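Long-range contacts in Non-structural polyprotein (Sindbis virus, PDB 4GUA), which probably cleaves the viral replicase polyprotein through its nsP2 cysteine protease, here still joined to the macro and zinc-binding domains of nsP3: residues Ser74-Pro79 with Thr100-Tyr105; Leu251-Leu256 with Asp511-Asp516; Pro344-Lys349 with Ala473-Asp478. All coordinates share one frame; numbering follows the deposited sequence.

Contact 1 lies at the surface, contact 2 is buried, and contact 3 is partly buried. No two of them hold the same elements. Contact 1 pairs two strands of the protease region, mainly through backbone hydrogen bonds. Contact 2 sets a loop of nsP3 against a helix of the methyltransferase-like sheet domain, combining apolar contacts with an arginine-glutamate salt bridge. Contact 3 ties an outermost strand of the macro-domain sheet to the turn after a helix, through one tyrosine-aspartate hydrogen bond and a proline packed on the turn. Contact 3 is nested in the chain loop that contact 2 closes. Contacts 1 and 3 sit on opposite sides of the chain's centre, their own centres about 45 Å apart.

Contact 1: Ser74-Pro79 with Thr100-Tyr105; sequences SKQSIP and TRKYGY. With SO4 (sulfate ion), chain D.
Ile-78 and Tyr-103 make two of the three backbone hydrogen bonds of this contact. They form a hydrogen-bonded antiparallel pair. Ile-78 N donates to Tyr-103 O at 3.1 Å, and Tyr-103 N returns a bond to Ile-78 O at 2.9 Å. Both bonds are fairly straight, 165° and 161° at the hydrogen. The third runs from Lys-75 N to Gly-104 O at 3.0 Å and is more bent. Pro-79 and Lys-102 follow as a non-hydrogen-bonded pair. There Pro-79 CA lies 3.2 Å from Arg-101 O in a CA-H...O contact.

The strands belong to a three-stranded antiparallel sheet in the family C9 cysteine peptidase region. Strand 78-83 is the middle strand and 102-103 an outer one.

Side chains divide between the two faces of the sheet. Ile-78 and Tyr-103 share one face. Ile-78 packs on helix 16-27, and Tyr-103 rests on Ile-53 and Leu-56 of helix 52-64. Pro-79 and Lys-102 share the other face. Lys-102 has CG anti to its carbonyl carbon (chi1 -49°), where CG lies 4.0 Å from Pro-79 CA. The extended chain beyond CG leads away. The Gln-76 chain crosses Lys-102 at about a right angle. Lys-75 runs past the backbone of Gly-104 and Tyr-105.

A sulfate, probably from the crystallisation liquor, accepts a weak bond at its O2 from Lys-102 N, 3.4 Å away. The guanidinium of Arg-101 forms a salt bridge with Glu-517.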
# COMPACT_ATOMS: atom_id res chain seq x y z
N SER A 74 4.24 16.33 -15.56
CA SER A 74 5.55 15.67 -15.45
C SER A 74 6.63 16.17 -16.42
O SER A 74 7.73 15.61 -16.49
CB SER A 74 5.39 14.16 -15.63
OG SER A 74 5.43 13.50 -14.37
N LYS A 75 6.33 17.21 -17.17
CA LYS A 75 7.31 17.85 -18.02
C LYS A 75 8.29 18.61 -17.12
O LYS A 75 7.86 19.36 -16.24
CB LYS A 75 6.57 18.75 -19.00
CG LYS A 75 7.36 19.79 -19.75
CD LYS A 75 6.65 21.11 -19.42
CE LYS A 75 6.67 22.18 -20.50
NZ LYS A 75 5.87 23.38 -20.08
N GLN A 76 9.59 18.42 -17.32
CA GLN A 76 10.54 18.95 -16.35
C GLN A 76 10.88 20.37 -16.74
O GLN A 76 11.75 20.60 -17.56
CB GLN A 76 11.85 18.15 -16.38
CG GLN A 76 11.68 16.65 -16.23
CD GLN A 76 11.09 16.28 -14.90
OE1 GLN A 76 9.91 15.98 -14.79
NE2 GLN A 76 11.92 16.31 -13.86
N SER A 77 10.28 21.32 -16.06
CA SER A 77 10.38 22.70 -16.46
C SER A 77 10.80 23.56 -15.30
O SER A 77 11.91 24.09 -15.27
CB SER A 77 9.03 23.21 -16.95
OG SER A 77 8.58 22.54 -18.12
N ILE A 78 9.89 23.68 -14.35
CA ILE A 78 10.07 24.51 -13.20
C ILE A 78 10.29 23.64 -11.98
O ILE A 78 9.47 22.77 -11.68
CB ILE A 78 8.84 25.37 -12.99
CG1 ILE A 78 8.53 26.12 -14.29
CG2 ILE A 78 9.04 26.31 -11.81
CD1 ILE A 78 7.18 26.80 -14.30
N PRO A 79 11.40 23.85 -11.28
CA PRO A 79 11.65 23.06 -10.08
C PRO A 79 10.67 23.40 -8.97
O PRO A 79 10.25 24.55 -8.82
CB PRO A 79 13.08 23.44 -9.69
CG PRO A 79 13.31 24.73 -10.32
CD PRO A 79 12.52 24.75 -11.59
N THR A 100 16.45 18.85 -8.52
CA THR A 100 16.21 17.77 -9.48
C THR A 100 14.72 17.45 -9.62
O THR A 100 14.34 16.75 -10.55
CB THR A 100 16.97 16.47 -9.16
OG1 THR A 100 16.65 16.03 -7.84
CG2 THR A 100 18.47 16.68 -9.26
N ARG A 101 13.90 17.94 -8.70
CA ARG A 101 12.45 17.74 -8.80
C ARG A 101 11.81 18.90 -9.55
O ARG A 101 11.81 20.04 -9.07
CB ARG A 101 11.79 17.60 -7.43
CG ARG A 101 12.23 16.41 -6.61
CD ARG A 101 11.46 16.37 -5.29
NE ARG A 101 12.05 15.48 -4.29
CZ ARG A 101 13.17 15.73 -3.63
NH1 ARG A 101 13.87 16.84 -3.86
NH2 ARG A 101 13.62 14.86 -2.73
N LYS A 102 11.26 18.60 -10.73
CA LYS A 102 10.65 19.62 -11.58
C LYS A 102 9.28 19.19 -12.08
O LYS A 102 8.97 17.99 -12.13
CB LYS A 102 11.57 19.90 -12.78
CG LYS A 102 13.02 20.14 -12.40
CD LYS A 102 13.83 20.66 -13.57
CE LYS A 102 15.29 20.80 -13.22
NZ LYS A 102 16.09 21.21 -14.39
N TYR A 103 8.46 20.17 -12.45
CA TYR A 103 7.11 19.90 -12.93
C TYR A 103 6.74 20.90 -14.01
O TYR A 103 7.30 21.99 -14.09
CB TYR A 103 6.11 19.99 -11.77
CG TYR A 103 6.35 18.99 -10.66
CD1 TYR A 103 7.21 19.29 -9.61
CD2 TYR A 103 5.74 17.76 -10.67
CE1 TYR A 103 7.45 18.37 -8.60
CE2 TYR A 103 5.96 16.84 -9.66
CZ TYR A 103 6.82 17.15 -8.63
OH TYR A 103 7.03 16.22 -7.63
N GLY A 104 5.80 20.52 -14.86
CA GLY A 104 5.19 21.43 -15.81
C GLY A 104 4.24 20.68 -16.72
O GLY A 104 4.40 19.47 -16.94
N TYR A 105 3.30 21.40 -17.31
CA TYR A 105 2.27 20.78 -18.13
C TYR A 105 2.92 20.12 -19.33
O TYR A 105 3.73 20.74 -20.01
CB TYR A 105 1.27 21.82 -18.58
CG TYR A 105 0.05 21.25 -19.26
CD1 TYR A 105 -0.94 20.61 -18.53
CD2 TYR A 105 -0.12 21.37 -20.64
CE1 TYR A 105 -2.06 20.09 -19.15
CE2 TYR A 105 -1.24 20.86 -21.26
CZ TYR A 105 -2.21 20.22 -20.52
OH TYR A 105 -3.32 19.72 -21.15
S SO4 D . 11.05 14.33 -10.69
O1 SO4 D . 11.24 13.12 -11.49
O2 SO4 D . 12.04 15.33 -11.07
O3 SO4 D . 9.71 14.89 -10.91
O4 SO4 D . 11.24 13.95 -9.29

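Contact 2: Leu251-Leu256 with Asp511-Asp516; sequences LSRSAL and DMEIDD
Arg-253 and Glu-513 approach to 6.8 Å between CA atoms where the irregular segment 511-516 passes the helical turns of 251-256. The backbones do not pair; side chains meet each other and the backbone of the facing segment.

Arg-253 is the polar centre. With CG anti to the backbone N (chi1 175°) and a bend at chi2, which places CD, Arg-253 CD lies 3.5 Å from Met-512 O. Met-512 O and Glu-513 N, of one peptide, sit over one face of the guanidinium, the oxygen offset toward the rim. The angle of this oxygen to NE is poor for a hydrogen bond. Met-512 CB lies 3.7 Å from Arg-253 NH1. Glu-513 comes in at the edge, its CD near the guanidinium plane. Arg-253 NH2 and Glu-513 OE1 form a salt bridge at 3.5 Å. The carboxylate is turned 77° against the guanidinium, so the two groups do not lie flat together. Arg-253 NH1 is bonded to Asn-257 OD1, one turn on in the chain.

An Asx turn shapes the loop here. Glu-513 N donates to Asp-511 OD1 at 3.1 Å, nearly straight at 170°.

The apolar part lies beside Leu-256. Met-512 CG meets Leu-256 CB at 3.4 Å, their chains crossing obliquely. Ile-514 CG1 touches Leu-256 CD1 at 4.0 Å. Ile-514 CD1 reaches the helix backbone, 3.9 Å from Arg-253 N.

Helix 237-257 lies in the chain between strands 224-227 and 263-269 of a seven-stranded sheet. The strand order, 3-2-1-4-5-7-6 with strand 7 antiparallel, matches that of Rossmann-like methyltransferases, consistent with the methyltransferase-like domain of nsP2. Ala-255 packs on both of these strands. Ile-514 also meets Ala-283 and Leu-284 of helix 275-286, so the loop lies against two helices of that domain.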
# COMPACT_ATOMS: atom_id res chain seq x y z
N LEU A 251 0.94 14.77 12.16
CA LEU A 251 0.65 14.29 13.50
C LEU A 251 1.27 12.93 13.75
O LEU A 251 1.68 12.62 14.86
CB LEU A 251 -0.86 14.25 13.75
CG LEU A 251 -1.58 15.59 13.76
CD1 LEU A 251 -3.05 15.39 14.10
CD2 LEU A 251 -0.94 16.57 14.74
N SER A 252 1.32 12.11 12.71
CA SER A 252 1.98 10.81 12.80
C SER A 252 3.47 11.00 13.05
O SER A 252 4.07 10.27 13.84
CB SER A 252 1.76 10.01 11.51
OG SER A 252 0.40 9.65 11.36
N ARG A 253 4.06 11.99 12.39
CA ARG A 253 5.49 12.26 12.52
C ARG A 253 5.82 12.74 13.93
O ARG A 253 6.80 12.31 14.54
CB ARG A 253 5.93 13.32 11.50
CG ARG A 253 7.38 13.76 11.64
CD ARG A 253 8.36 12.63 11.38
NE ARG A 253 9.75 13.03 11.59
CZ ARG A 253 10.37 13.01 12.77
NH1 ARG A 253 9.73 12.62 13.87
NH2 ARG A 253 11.64 13.39 12.85
N SER A 254 4.99 13.64 14.44
CA SER A 254 5.17 14.14 15.79
C SER A 254 5.02 12.99 16.79
O SER A 254 5.74 12.93 17.78
CB SER A 254 4.17 15.25 16.10
OG SER A 254 4.45 16.42 15.36
N ALA A 255 4.07 12.10 16.52
CA ALA A 255 3.79 10.99 17.43
C ALA A 255 4.98 10.05 17.50
O ALA A 255 5.27 9.49 18.57
CB ALA A 255 2.55 10.24 16.98
N LEU A 256 5.67 9.85 16.38
CA LEU A 256 6.86 9.00 16.35
C LEU A 256 7.96 9.45 17.32
O LEU A 256 8.72 8.62 17.83
CB LEU A 256 7.43 8.89 14.94
CG LEU A 256 6.55 8.16 13.93
CD1 LEU A 256 7.18 8.22 12.56
CD2 LEU A 256 6.35 6.70 14.34
N ASP A 511 16.37 7.45 12.55
CA ASP A 511 15.78 8.53 11.75
C ASP A 511 14.30 8.28 11.53
O ASP A 511 13.89 7.33 10.85
CB ASP A 511 16.49 8.66 10.40
CG ASP A 511 16.10 9.93 9.66
OD1 ASP A 511 15.04 10.51 10.00
OD2 ASP A 511 16.84 10.34 8.75
N MET A 512 13.49 9.17 12.08
CA MET A 512 12.06 8.96 12.20
C MET A 512 11.25 9.63 11.09
O MET A 512 10.02 9.60 11.13
CB MET A 512 11.60 9.46 13.57
CG MET A 512 10.72 8.48 14.32
SD MET A 512 11.46 6.85 14.55
CE MET A 512 11.20 6.59 16.30
N GLU A 513 11.91 10.24 10.12
CA GLU A 513 11.20 10.95 9.07
C GLU A 513 10.37 9.95 8.25
O GLU A 513 10.77 8.79 8.06
CB GLU A 513 12.19 11.71 8.17
CG GLU A 513 11.66 13.07 7.67
CD GLU A 513 11.76 14.20 8.74
OE1 GLU A 513 12.67 14.16 9.60
OE2 GLU A 513 10.90 15.12 8.73
N ILE A 514 9.20 10.39 7.79
CA ILE A 514 8.36 9.57 6.92
C ILE A 514 8.58 10.01 5.49
O ILE A 514 8.05 11.04 5.07
CB ILE A 514 6.87 9.80 7.28
CG1 ILE A 514 6.61 9.40 8.73
CG2 ILE A 514 5.95 9.04 6.35
CD1 ILE A 514 5.29 9.92 9.27
N ASP A 515 9.30 9.22 4.69
CA ASP A 515 9.57 9.65 3.33
C ASP A 515 8.57 8.96 2.42
O ASP A 515 8.73 7.79 2.08
CB ASP A 515 10.99 9.28 2.92
CG ASP A 515 11.47 10.03 1.68
OD1 ASP A 515 10.64 10.71 1.04
OD2 ASP A 515 12.68 9.94 1.36
N ASP A 516 7.56 9.71 2.00
CA ASP A 516 6.49 9.14 1.19
C ASP A 516 6.76 9.27 -0.30
O ASP A 516 6.06 8.67 -1.11
CB ASP A 516 5.15 9.79 1.55
CG ASP A 516 5.21 11.30 1.55
OD1 ASP A 516 6.30 11.86 1.75
OD2 ASP A 516 4.15 11.93 1.36

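Contact 3: Pro344-Lys349 with Ala473-Asp478; sequences PSYRTK and ALDRTD
Tyr-346 and Asp-475 make the hydrogen bond of this contact. Tyr-346 OH donates to Asp-475 OD1 at 2.5 Å. OD1 is met on its anti side, with the hydroxyl 33° out of the carboxylate plane. Seen from the ring, OD1 lies at the edge, near the ring plane. Ring and carboxylate are turned 73° against each other. Tyr-346 points toward the turn, with CG anti to its carbonyl carbon (chi1 -67°).

Asp-475 has charged neighbours too. Its OD2 forms a salt bridge with Lys-501, and OD1 has a long, weak ion pair with Arg-290. Together these would be expected to stabilise its negative charge.

The turn that presents Asp-475 has bonds of its own. Leu-474 to Thr-477 is a type I beta turn. Thr-477 OG1 donates to Leu-474 O at 3.0 Å, and Thr-477 N adds a weak bond to the same oxygen.

The remaining contacts are van der Waals. Leu-474 CB lies 3.6 Å from Tyr-346 OH and approaches the ring obliquely. Pro-344 points toward the turn and sets its ring against the backbone of Asp-478, with CG 3.5 Å and CB 3.7 Å from Asp-478 O.

Strand 346-349 is an outermost strand of a six-stranded mixed sheet, the macro-domain sheet. It runs parallel to strand 480-484, which follows this turn. Helix 488-502 covers Tyr-346 through Leu-498 and Lys-501. Pro-344 and Tyr-346 also touch Arg-290 of strand 288-294, which belongs to the neighbouring seven-stranded sheet, so the contact lies where the two domains meet.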
# COMPACT_ATOMS: atom_id res chain seq x y z
N PRO A 344 -3.34 -9.88 16.80
CA PRO A 344 -3.12 -11.29 16.45
C PRO A 344 -1.86 -11.85 17.10
O PRO A 344 -0.93 -11.09 17.38
CB PRO A 344 -2.96 -11.25 14.92
CG PRO A 344 -3.49 -9.93 14.49
CD PRO A 344 -3.24 -9.00 15.63
N SER A 345 -1.84 -13.16 17.32
CA SER A 345 -0.70 -13.81 17.96
C SER A 345 -0.38 -15.18 17.36
O SER A 345 -1.22 -15.80 16.71
CB SER A 345 -0.97 -13.95 19.45
OG SER A 345 -2.21 -14.58 19.67
N TYR A 346 0.85 -15.63 17.59
CA TYR A 346 1.28 -16.95 17.19
C TYR A 346 1.35 -17.87 18.41
O TYR A 346 1.66 -17.43 19.51
CB TYR A 346 2.65 -16.88 16.52
CG TYR A 346 2.68 -16.16 15.19
CD1 TYR A 346 2.84 -14.78 15.12
CD2 TYR A 346 2.56 -16.86 13.99
CE1 TYR A 346 2.88 -14.12 13.90
CE2 TYR A 346 2.60 -16.21 12.76
CZ TYR A 346 2.76 -14.84 12.73
OH TYR A 346 2.80 -14.19 11.51
N ARG A 347 1.07 -19.15 18.19
CA ARG A 347 1.19 -20.18 19.23
C ARG A 347 1.68 -21.46 18.57
O ARG A 347 1.73 -21.53 17.34
CB ARG A 347 -0.15 -20.43 19.91
N THR A 348 2.08 -22.44 19.36
CA THR A 348 2.46 -23.75 18.83
C THR A 348 1.71 -24.87 19.55
O THR A 348 1.36 -24.74 20.72
CB THR A 348 3.97 -24.03 18.96
OG1 THR A 348 4.36 -23.93 20.34
CG2 THR A 348 4.78 -23.05 18.13
N LYS A 349 1.47 -25.96 18.83
CA LYS A 349 0.87 -27.15 19.42
C LYS A 349 1.67 -28.36 18.93
O LYS A 349 2.05 -28.42 17.76
CB LYS A 349 -0.60 -27.28 18.99
CG LYS A 349 -1.57 -26.27 19.61
CD LYS A 349 -1.69 -26.40 21.13
CE LYS A 349 -2.22 -25.12 21.77
NZ LYS A 349 -2.07 -25.09 23.25
N ALA A 473 4.49 -13.81 5.54
CA ALA A 473 3.19 -13.82 4.91
C ALA A 473 2.05 -13.52 5.90
O ALA A 473 1.15 -12.74 5.59
CB ALA A 473 2.95 -15.17 4.23
N LEU A 474 2.10 -14.14 7.07
CA LEU A 474 0.96 -14.12 7.99
C LEU A 474 0.95 -12.98 8.99
O LEU A 474 -0.02 -12.81 9.73
CB LEU A 474 0.84 -15.47 8.71
CG LEU A 474 0.29 -16.58 7.82
CD1 LEU A 474 0.59 -17.94 8.38
CD2 LEU A 474 -1.21 -16.40 7.65
N ASP A 475 2.01 -12.19 9.03
CA ASP A 475 1.97 -10.92 9.75
C ASP A 475 1.01 -10.00 9.02
O ASP A 475 0.46 -9.04 9.58
CB ASP A 475 3.36 -10.28 9.80
CG ASP A 475 4.30 -10.99 10.75
OD1 ASP A 475 3.84 -11.88 11.50
OD2 ASP A 475 5.50 -10.64 10.76
N ARG A 476 0.79 -10.33 7.75
CA ARG A 476 -0.03 -9.55 6.83
C ARG A 476 -1.50 -9.99 6.89
O ARG A 476 -2.25 -9.76 5.95
CB ARG A 476 0.53 -9.65 5.41
CG ARG A 476 1.61 -8.62 5.09
CD ARG A 476 1.66 -7.48 6.09
NE ARG A 476 2.92 -6.75 6.05
CZ ARG A 476 3.19 -5.69 6.81
NH1 ARG A 476 2.27 -5.23 7.65
NH2 ARG A 476 4.36 -5.09 6.73
N THR A 477 -1.86 -10.74 7.93
CA THR A 477 -3.27 -11.02 8.21
C THR A 477 -3.68 -10.54 9.61
O THR A 477 -2.84 -10.08 10.39
CB THR A 477 -3.56 -12.54 8.15
OG1 THR A 477 -2.94 -13.20 9.26
CG2 THR A 477 -3.04 -13.13 6.85
N ASP A 478 -4.97 -10.64 9.92
CA ASP A 478 -5.49 -10.37 11.26
C ASP A 478 -5.71 -11.64 12.07
O ASP A 478 -6.25 -11.59 13.17
CB ASP A 478 -6.79 -9.57 11.17
CG ASP A 478 -6.56 -8.15 10.71
OD1 ASP A 478 -5.49 -7.59 11.04
OD2 ASP A 478 -7.45 -7.59 10.04